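PDB 4WPE: cytokinesis protein 2 from Saccharomyces cerevisiae, which mediates cytoskeletal rearrangements required for cytokinesis, forming a double ring at the septins and later a ring at the medial actin ring, this chain being its F-BAR domain. Local coordinates for residues G127-L132 and K206-E211; K141-L146 and V196-Y201; Q151-R156 and S185-Y190. All coordinates share one frame; numbering follows the deposited sequence.

Contact 1: residues G127-L132 and K206-E211; sequences GKIERL and KFWIHE
The backbone N of L132 is held twice, by the O of K128 at 3.2 Å in the regular helical bond and by a second, weak bond to the O of I129. No hydrogen bond crosses to 206-211; the two helices, nearly antiparallel at 160° with short axes 11.5 Å apart, meet through side chains. L132 does most of the work. With CG beside its own N (chi1 -73°), it spreads three carbons over three partners: CB lies at the indole edge of W208, 4.0 Å from CE3; CD1 meets E211 CG at 3.7 Å; CD2 comes edge-on to the F207 ring, 3.8 Å from CE2. E211 CG, set beside its own N, also lies over one face of that ring, toward its rim; the bend at chi2 turns only the carboxylate. K128 reaches across fully extended and crosses E211 at about a right angle, its NZ 4.1 Å from E211 OE1: attraction is plausible, but this is no salt bridge. I129 CG2 touches the indole at CH2. Elsewhere on 206-211, I209 touches L280 of the second subunit. I129 and W208 both pack on V23 of helix 21-35, and W208 meets the W212 ring with the two planes nearly parallel.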
loop_
_atom_site.group_PDB
_atom_site.type_symbol
_atom_site.label_atom_id
_atom_site.label_comp_id
_atom_site.label_asym_id
_atom_site.label_seq_id
_atom_site.Cartn_x
_atom_site.Cartn_y
_atom_site.Cartn_z
ATOM N N GLY A 127 5.603 -10.019 -43.555
ATOM C CA GLY A 127 4.986 -10.041 -44.867
ATOM C C GLY A 127 6.034 -9.926 -45.954
ATOM O O GLY A 127 6.023 -10.684 -46.926
ATOM N N LYS A 128 6.945 -8.972 -45.781
ATOM C CA LYS A 128 8.046 -8.771 -46.717
ATOM C C LYS A 128 8.927 -10.005 -46.793
ATOM O O LYS A 128 9.379 -10.385 -47.871
ATOM C CB LYS A 128 8.883 -7.563 -46.310
ATOM C CG LYS A 128 9.998 -7.215 -47.278
ATOM C CD LYS A 128 10.595 -5.863 -46.919
ATOM C CE LYS A 128 11.810 -5.532 -47.764
ATOM N NZ LYS A 128 12.337 -4.180 -47.420
ATOM N N ILE A 129 9.170 -10.634 -45.647
ATOM C CA ILE A 129 9.953 -11.861 -45.627
ATOM C C ILE A 129 9.244 -12.944 -46.442
ATOM O O ILE A 129 9.787 -13.418 -47.437
ATOM C CB ILE A 129 10.206 -12.362 -44.197
ATOM C CG1 ILE A 129 11.024 -11.331 -43.415
ATOM C CG2 ILE A 129 10.937 -13.687 -44.231
ATOM C CD1 ILE A 129 12.514 -11.395 -43.673
ATOM N N GLU A 130 8.022 -13.297 -46.042
ATOM C CA GLU A 130 7.246 -14.347 -46.709
ATOM C C GLU A 130 7.173 -14.149 -48.219
ATOM O O GLU A 130 7.348 -15.097 -48.978
ATOM C CB GLU A 130 5.827 -14.418 -46.130
ATOM N N ARG A 131 6.927 -12.916 -48.651
ATOM C CA ARG A 131 6.854 -12.609 -50.073
ATOM C C ARG A 131 8.170 -12.926 -50.790
ATOM O O ARG A 131 8.160 -13.466 -51.900
ATOM C CB ARG A 131 6.478 -11.140 -50.284
ATOM N N LEU A 132 9.296 -12.606 -50.156
ATOM C CA LEU A 132 10.598 -12.806 -50.794
ATOM C C LEU A 132 10.988 -14.285 -50.928
ATOM O O LEU A 132 11.362 -14.720 -52.004
ATOM C CB LEU A 132 11.695 -12.032 -50.043
ATOM C CG LEU A 132 11.718 -10.503 -50.183
ATOM C CD1 LEU A 132 12.939 -9.911 -49.497
ATOM C CD2 LEU A 132 11.679 -10.087 -51.638
ATOM N N LYS A 206 20.320 -14.574 -55.131
ATOM C CA LYS A 206 21.281 -13.525 -54.816
ATOM C C LYS A 206 20.598 -12.330 -54.162
ATOM O O LYS A 206 21.175 -11.670 -53.298
ATOM C CB LYS A 206 22.023 -13.083 -56.082
ATOM N N PHE A 207 19.364 -12.060 -54.578
ATOM C CA PHE A 207 18.595 -10.950 -54.034
ATOM C C PHE A 207 18.176 -11.224 -52.596
ATOM O O PHE A 207 18.142 -10.312 -51.766
ATOM C CB PHE A 207 17.362 -10.675 -54.895
ATOM C CG PHE A 207 16.578 -9.465 -54.463
ATOM C CD1 PHE A 207 17.111 -8.192 -54.600
ATOM C CD2 PHE A 207 15.307 -9.599 -53.928
ATOM C CE1 PHE A 207 16.392 -7.075 -54.205
ATOM C CE2 PHE A 207 14.583 -8.487 -53.533
ATOM C CZ PHE A 207 15.126 -7.224 -53.673
ATOM N N TRP A 208 17.854 -12.481 -52.304
ATOM C CA TRP A 208 17.468 -12.873 -50.952
ATOM C C TRP A 208 18.620 -12.684 -49.979
ATOM O O TRP A 208 18.436 -12.170 -48.876
ATOM C CB TRP A 208 16.998 -14.324 -50.916
ATOM C CG TRP A 208 16.978 -14.892 -49.530
ATOM C CD1 TRP A 208 17.878 -15.762 -48.991
ATOM C CD2 TRP A 208 16.017 -14.622 -48.505
ATOM N NE1 TRP A 208 17.535 -16.056 -47.696
ATOM C CE2 TRP A 208 16.396 -15.367 -47.371
ATOM C CE3 TRP A 208 14.871 -13.823 -48.433
ATOM C CZ2 TRP A 208 15.673 -15.339 -46.182
ATOM C CZ3 TRP A 208 14.153 -13.796 -47.250
ATOM C CH2 TRP A 208 14.557 -14.550 -46.141
ATOM N N ILE A 209 19.806 -13.107 -50.398
ATOM C CA ILE A 209 21.013 -12.937 -49.600
ATOM C C ILE A 209 21.259 -11.456 -49.336
ATOM O O ILE A 209 21.558 -11.055 -48.211
ATOM C CB ILE A 209 22.234 -13.562 -50.301
ATOM C CG1 ILE A 209 22.137 -15.090 -50.244
ATOM C CG2 ILE A 209 23.525 -13.093 -49.658
ATOM C CD1 ILE A 209 23.275 -15.807 -50.930
ATOM N N HIS A 210 21.109 -10.648 -50.380
ATOM C CA HIS A 210 21.233 -9.203 -50.267
ATOM C C HIS A 210 20.202 -8.643 -49.286
ATOM O O HIS A 210 20.531 -7.822 -48.429
ATOM C CB HIS A 210 21.079 -8.552 -51.645
ATOM C CG HIS A 210 20.993 -7.058 -51.608
ATOM N ND1 HIS A 210 22.106 -6.246 -51.634
ATOM C CD2 HIS A 210 19.923 -6.228 -51.561
ATOM C CE1 HIS A 210 21.726 -4.981 -51.596
ATOM N NE2 HIS A 210 20.408 -4.943 -51.552
ATOM N N GLU A 211 18.961 -9.105 -49.404
ATOM C CA GLU A 211 17.880 -8.609 -48.558
ATOM C C GLU A 211 17.975 -9.115 -47.124
ATOM O O GLU A 211 17.854 -8.333 -46.182
ATOM C CB GLU A 211 16.520 -8.992 -49.144
ATOM C CG GLU A 211 16.105 -8.179 -50.365
ATOM C CD GLU A 211 15.822 -6.719 -50.044
ATOM O OE1 GLU A 211 14.631 -6.346 -49.968
ATOM O OE2 GLU A 211 16.787 -5.940 -49.881
#

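Contact 2: residues K141-L146 and V196-Y201; sequences KGCEVL and VLKQEY
A cysteine sulfur, rather than a large aliphatic group, occupies the middle of this interface and sits against the backbone of the opposite helix. C143 carries its SG beside its own N (chi1 -79°), and from there the sulfur lies 3.5 Å from the O of L197. It also lies 3.8 Å from the CA of K198 and 4.0 Å from the CG of L197, so the sulfur is lodged against the backbone where L197 passes into K198. Farther along, the Y201 ring makes a sulfur-aromatic contact with the same SG, whose distance to the ring centroid is 5.5 Å; the approach is oblique, 42° off the ring normal, neither straight over the face nor at the edge.

L197 answers from the other helix. Its CG stands anti to the backbone N (chi1 -169°), which carries CD2 across to G142. That residue has no side chain, so the methyl settles directly on bare backbone, 3.8 Å from the O of G142. One turn on, L146 closes the row more loosely, its CD1 4.5 Å from the CD2 of L197. The helices run antiparallel with their short axes 9.4 Å apart, forming part of a predicted coiled coil in the arm of the F-BAR domain; Y201 also rests on K139 and K140 of helix 76-162.

No hydrogen bond or salt bridge passes between 141-146 and 196-201. The carbonyls that C143 SG and L197 CD2 touch already accept bonds within their own helices, so cohesion is probably mostly van der Waals, between sulfur, methyls and ring.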
loop_
_atom_site.group_PDB
_atom_site.type_symbol
_atom_site.label_atom_id
_atom_site.label_comp_id
_atom_site.label_asym_id
_atom_site.label_seq_id
_atom_site.Cartn_x
_atom_site.Cartn_y
_atom_site.Cartn_z
ATOM N N LYS A 141 10.401 -24.172 -58.179
ATOM C CA LYS A 141 9.390 -25.107 -58.656
ATOM C C LYS A 141 9.236 -24.986 -60.165
ATOM O O LYS A 141 9.047 -25.981 -60.862
ATOM C CB LYS A 141 8.048 -24.859 -57.964
ATOM N N GLY A 142 9.332 -23.756 -60.662
ATOM C CA GLY A 142 9.226 -23.489 -62.085
ATOM C C GLY A 142 10.319 -24.156 -62.900
ATOM O O GLY A 142 10.073 -24.626 -64.007
ATOM N N CYS A 143 11.528 -24.193 -62.346
ATOM C CA CYS A 143 12.664 -24.831 -63.003
ATOM C C CYS A 143 12.451 -26.331 -63.127
ATOM O O CYS A 143 12.621 -26.910 -64.201
ATOM C CB CYS A 143 13.955 -24.560 -62.230
ATOM S SG CYS A 143 14.670 -22.935 -62.509
ATOM N N GLU A 144 12.081 -26.956 -62.014
ATOM C CA GLU A 144 11.875 -28.394 -61.982
ATOM C C GLU A 144 10.740 -28.799 -62.916
ATOM O O GLU A 144 10.836 -29.807 -63.615
ATOM C CB GLU A 144 11.599 -28.858 -60.551
ATOM C CG GLU A 144 12.807 -28.707 -59.636
ATOM C CD GLU A 144 12.461 -28.808 -58.162
ATOM O OE1 GLU A 144 11.284 -29.073 -57.834
ATOM O OE2 GLU A 144 13.373 -28.616 -57.329
ATOM N N VAL A 145 9.676 -28.000 -62.930
ATOM C CA VAL A 145 8.537 -28.249 -63.811
ATOM C C VAL A 145 8.971 -28.311 -65.272
ATOM O O VAL A 145 8.634 -29.256 -65.990
ATOM C CB VAL A 145 7.452 -27.162 -63.655
ATOM C CG1 VAL A 145 6.536 -27.133 -64.872
ATOM C CG2 VAL A 145 6.652 -27.388 -62.384
ATOM N N LEU A 146 9.731 -27.311 -65.700
ATOM C CA LEU A 146 10.167 -27.230 -67.087
ATOM C C LEU A 146 11.234 -28.269 -67.418
ATOM O O LEU A 146 11.339 -28.705 -68.565
ATOM C CB LEU A 146 10.684 -25.829 -67.402
ATOM C CG LEU A 146 9.804 -25.098 -68.415
ATOM C CD1 LEU A 146 10.258 -23.662 -68.600
ATOM C CD2 LEU A 146 9.811 -25.847 -69.738
ATOM N N VAL A 196 16.883 -19.569 -69.053
ATOM C CA VAL A 196 16.549 -18.235 -68.571
ATOM C C VAL A 196 15.913 -18.304 -67.181
ATOM O O VAL A 196 16.253 -17.516 -66.295
ATOM C CB VAL A 196 15.610 -17.483 -69.555
ATOM C CG1 VAL A 196 14.417 -18.333 -69.946
ATOM C CG2 VAL A 196 15.152 -16.162 -68.951
ATOM N N LEU A 197 15.016 -19.264 -66.985
ATOM C CA LEU A 197 14.354 -19.428 -65.699
ATOM C C LEU A 197 15.349 -19.899 -64.645
ATOM O O LEU A 197 15.175 -19.632 -63.454
ATOM C CB LEU A 197 13.185 -20.408 -65.813
ATOM C CG LEU A 197 12.241 -20.468 -64.610
ATOM C CD1 LEU A 197 12.038 -19.088 -63.985
ATOM C CD2 LEU A 197 10.908 -21.067 -65.023
ATOM N N LYS A 198 16.394 -20.596 -65.083
ATOM C CA LYS A 198 17.474 -20.959 -64.176
ATOM C C LYS A 198 18.163 -19.694 -63.694
ATOM O O LYS A 198 18.391 -19.529 -62.500
ATOM C CB LYS A 198 18.485 -21.887 -64.845
ATOM C CG LYS A 198 18.197 -23.374 -64.663
ATOM C CD LYS A 198 19.349 -24.213 -65.202
ATOM C CE LYS A 198 19.139 -25.697 -64.946
ATOM N NZ LYS A 198 20.321 -26.495 -65.380
ATOM N N GLN A 199 18.468 -18.786 -64.616
ATOM C CA GLN A 199 19.192 -17.575 -64.244
ATOM C C GLN A 199 18.324 -16.627 -63.413
ATOM O O GLN A 199 18.833 -15.901 -62.559
ATOM C CB GLN A 199 19.735 -16.874 -65.494
ATOM C CG GLN A 199 21.234 -16.593 -65.416
ATOM C CD GLN A 199 22.078 -17.845 -65.584
ATOM O OE1 GLN A 199 21.773 -18.704 -66.409
ATOM N NE2 GLN A 199 23.140 -17.960 -64.790
ATOM N N GLU A 200 17.015 -16.646 -63.650
ATOM C CA GLU A 200 16.085 -15.866 -62.835
ATOM C C GLU A 200 16.111 -16.341 -61.388
ATOM O O GLU A 200 15.986 -15.550 -60.455
ATOM C CB GLU A 200 14.661 -15.964 -63.384
ATOM C CG GLU A 200 14.391 -15.069 -64.574
ATOM C CD GLU A 200 12.936 -15.092 -64.991
ATOM O OE1 GLU A 200 12.113 -15.681 -64.255
ATOM O OE2 GLU A 200 12.614 -14.528 -66.058
ATOM N N TYR A 201 16.277 -17.648 -61.223
ATOM C CA TYR A 201 16.312 -18.277 -59.910
ATOM C C TYR A 201 17.597 -17.945 -59.155
ATOM O O TYR A 201 17.557 -17.619 -57.969
ATOM C CB TYR A 201 16.152 -19.789 -60.066
ATOM C CG TYR A 201 16.313 -20.575 -58.792
ATOM C CD1 TYR A 201 15.419 -20.422 -57.740
ATOM C CD2 TYR A 201 17.346 -21.490 -58.648
ATOM C CE1 TYR A 201 15.561 -21.144 -56.578
ATOM C CE2 TYR A 201 17.494 -22.219 -57.492
ATOM C CZ TYR A 201 16.599 -22.044 -56.460
ATOM O OH TYR A 201 16.749 -22.774 -55.304
#

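Contact 3: residues Q151-R156 and S185-Y190; sequences QDAQIR and SNSQEY
Q151 and D152 begin a turn of one arm of an antiparallel helical hairpin, a predicted coiled coil in the F-BAR domain, and their carbonyls bond to I155 and R156 in the usual helical way. A153 follows as the point of closest approach: its CA is 5.4 Å from the CA of S187, and the two short axes are only 8.5 Å apart. Its small CB points at the other helix and meets the Y190 ring at the edge, in the ring plane, 3.8 Å from CD2; Y190 in turn packs on K149 and L150. N186 touches the same methyl through its CB. S187 OG, beside its own N (chi1 -64°), lies 3.3 Å from the O of A153, yet the angle is too poor for a hydrogen bond, and the hydroxyl is instead bonded to the O of W183 one turn back in its own helix. Next in sequence, Q154 lies along the flank with its CG near the hydroxyl of S187 and its chain extended, so that Q154 NE2 donates a weak bond to a water 3.3 Å away, which donates another weak one to S187 O. At the far end, R156 sends its guanidinium group past 185-190 to a cation-pi contact with the W183 ring.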
loop_
_atom_site.group_PDB
_atom_site.type_symbol
_atom_site.label_atom_id
_atom_site.label_comp_id
_atom_site.label_asym_id
_atom_site.label_seq_id
_atom_site.Cartn_x
_atom_site.Cartn_y
_atom_site.Cartn_z
ATOM N N GLN A 151 12.736 -32.908 -70.630
ATOM C CA GLN A 151 13.057 -34.328 -70.734
ATOM C C GLN A 151 11.977 -35.078 -71.510
ATOM O O GLN A 151 12.283 -35.939 -72.338
ATOM C CB GLN A 151 13.230 -34.942 -69.344
ATOM N N ASP A 152 10.718 -34.747 -71.237
ATOM C CA ASP A 152 9.592 -35.335 -71.959
ATOM C C ASP A 152 9.700 -35.067 -73.452
ATOM O O ASP A 152 9.613 -35.988 -74.266
ATOM C CB ASP A 152 8.262 -34.789 -71.436
ATOM C CG ASP A 152 7.878 -35.372 -70.092
ATOM O OD1 ASP A 152 7.690 -34.591 -69.137
ATOM O OD2 ASP A 152 7.763 -36.610 -69.992
ATOM N N ALA A 153 9.891 -33.798 -73.802
ATOM C CA ALA A 153 9.993 -33.385 -75.197
ATOM C C ALA A 153 11.183 -34.042 -75.883
ATOM O O ALA A 153 11.090 -34.445 -77.042
ATOM C CB ALA A 153 10.096 -31.874 -75.294
ATOM N N GLN A 154 12.295 -34.151 -75.164
ATOM C CA GLN A 154 13.492 -34.798 -75.695
ATOM C C GLN A 154 13.265 -36.286 -75.935
ATOM O O GLN A 154 13.804 -36.861 -76.880
ATOM C CB GLN A 154 14.674 -34.601 -74.748
ATOM C CG GLN A 154 15.383 -33.274 -74.911
ATOM C CD GLN A 154 16.392 -33.021 -73.814
ATOM O OE1 GLN A 154 16.206 -33.450 -72.676
ATOM N NE2 GLN A 154 17.467 -32.318 -74.148
ATOM N N ILE A 155 12.462 -36.902 -75.075
ATOM C CA ILE A 155 12.168 -38.325 -75.197
ATOM C C ILE A 155 11.220 -38.580 -76.362
ATOM O O ILE A 155 11.406 -39.529 -77.125
ATOM C CB ILE A 155 11.568 -38.888 -73.894
ATOM C CG1 ILE A 155 12.674 -39.123 -72.865
ATOM C CG2 ILE A 155 10.852 -40.198 -74.149
ATOM C CD1 ILE A 155 12.156 -39.418 -71.475
ATOM N N ARG A 156 10.212 -37.726 -76.514
ATOM C CA ARG A 156 9.253 -37.894 -77.602
ATOM C C ARG A 156 9.910 -37.605 -78.951
ATOM O O ARG A 156 9.504 -38.151 -79.978
ATOM C CB ARG A 156 8.029 -36.999 -77.395
ATOM C CG ARG A 156 6.961 -37.158 -78.470
ATOM C CD ARG A 156 5.557 -37.103 -77.892
ATOM N NE ARG A 156 5.530 -36.520 -76.554
ATOM C CZ ARG A 156 4.914 -37.070 -75.512
ATOM N NH1 ARG A 156 4.272 -38.223 -75.652
ATOM N NH2 ARG A 156 4.941 -36.467 -74.330
ATOM N N SER A 185 11.399 -28.556 -82.243
ATOM C CA SER A 185 11.169 -27.169 -81.867
ATOM C C SER A 185 10.913 -27.052 -80.372
ATOM O O SER A 185 11.504 -26.209 -79.696
ATOM C CB SER A 185 9.987 -26.587 -82.644
ATOM O OG SER A 185 10.270 -26.517 -84.031
ATOM N N ASN A 186 10.028 -27.906 -79.867
ATOM C CA ASN A 186 9.682 -27.919 -78.452
ATOM C C ASN A 186 10.903 -28.144 -77.567
ATOM O O ASN A 186 11.089 -27.451 -76.569
ATOM C CB ASN A 186 8.628 -28.993 -78.184
ATOM C CG ASN A 186 7.229 -28.534 -78.541
ATOM O OD1 ASN A 186 7.035 -27.413 -79.019
ATOM N ND2 ASN A 186 6.247 -29.404 -78.331
ATOM N N SER A 187 11.741 -29.105 -77.944
ATOM C CA SER A 187 12.957 -29.388 -77.191
ATOM C C SER A 187 13.886 -28.179 -77.160
ATOM O O SER A 187 14.502 -27.890 -76.137
ATOM C CB SER A 187 13.690 -30.593 -77.784
ATOM O OG SER A 187 12.904 -31.764 -77.675
ATOM N N GLN A 188 13.979 -27.478 -78.285
ATOM C CA GLN A 188 14.855 -26.317 -78.399
ATOM C C GLN A 188 14.355 -25.150 -77.559
ATOM O O GLN A 188 15.134 -24.505 -76.858
ATOM C CB GLN A 188 14.984 -25.888 -79.860
ATOM C CG GLN A 188 15.768 -26.856 -80.725
ATOM C CD GLN A 188 15.731 -26.488 -82.198
ATOM O OE1 GLN A 188 15.210 -25.439 -82.577
ATOM N NE2 GLN A 188 16.281 -27.358 -83.039
ATOM N N GLU A 189 13.054 -24.883 -77.633
ATOM C CA GLU A 189 12.467 -23.770 -76.897
ATOM C C GLU A 189 12.461 -24.030 -75.399
ATOM O O GLU A 189 12.773 -23.140 -74.609
ATOM C CB GLU A 189 11.045 -23.491 -77.382
ATOM C CG GLU A 189 10.937 -23.259 -78.875
ATOM C CD GLU A 189 9.501 -23.201 -79.351
ATOM O OE1 GLU A 189 8.590 -23.496 -78.547
ATOM O OE2 GLU A 189 9.283 -22.865 -80.534
ATOM N N TYR A 190 12.098 -25.248 -75.009
ATOM C CA TYR A 190 12.076 -25.622 -73.600
ATOM C C TYR A 190 13.456 -25.473 -72.977
ATOM O O TYR A 190 13.585 -25.028 -71.835
ATOM C CB TYR A 190 11.578 -27.053 -73.434
ATOM C CG TYR A 190 10.077 -27.187 -73.481
ATOM C CD1 TYR A 190 9.256 -26.105 -73.204
ATOM C CD2 TYR A 190 9.479 -28.401 -73.796
ATOM C CE1 TYR A 190 7.879 -26.224 -73.237
ATOM C CE2 TYR A 190 8.102 -28.530 -73.833
ATOM C CZ TYR A 190 7.308 -27.440 -73.553
ATOM O OH TYR A 190 5.938 -27.563 -73.590
HETATM O O HOH W 1 17.431 -29.773 -76.276
#

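How the contacts relate
All three contacts join the same two long helices, 76-162 and 170-259, and are nested along the chain: contact 3 lies inside the loop closed by contact 2, and contact 2 inside that closed by contact 1. Their centres step outward, about 24, 40 and 55 Å from the centre of the chain; the centres of contacts 1 and 2 are about 18 Å apart, those of 2 and 3 about 15 Å. Contacts 2 and 3 touch, L146 CD2 packing on Y190 CD1 at 3.5 Å. Moving outward, the axes close from 11.5 to 9.4 to 8.5 Å. The F-BAR arm thus narrows from a layer shared with helix 21-35 to a two-helix antiparallel hairpin.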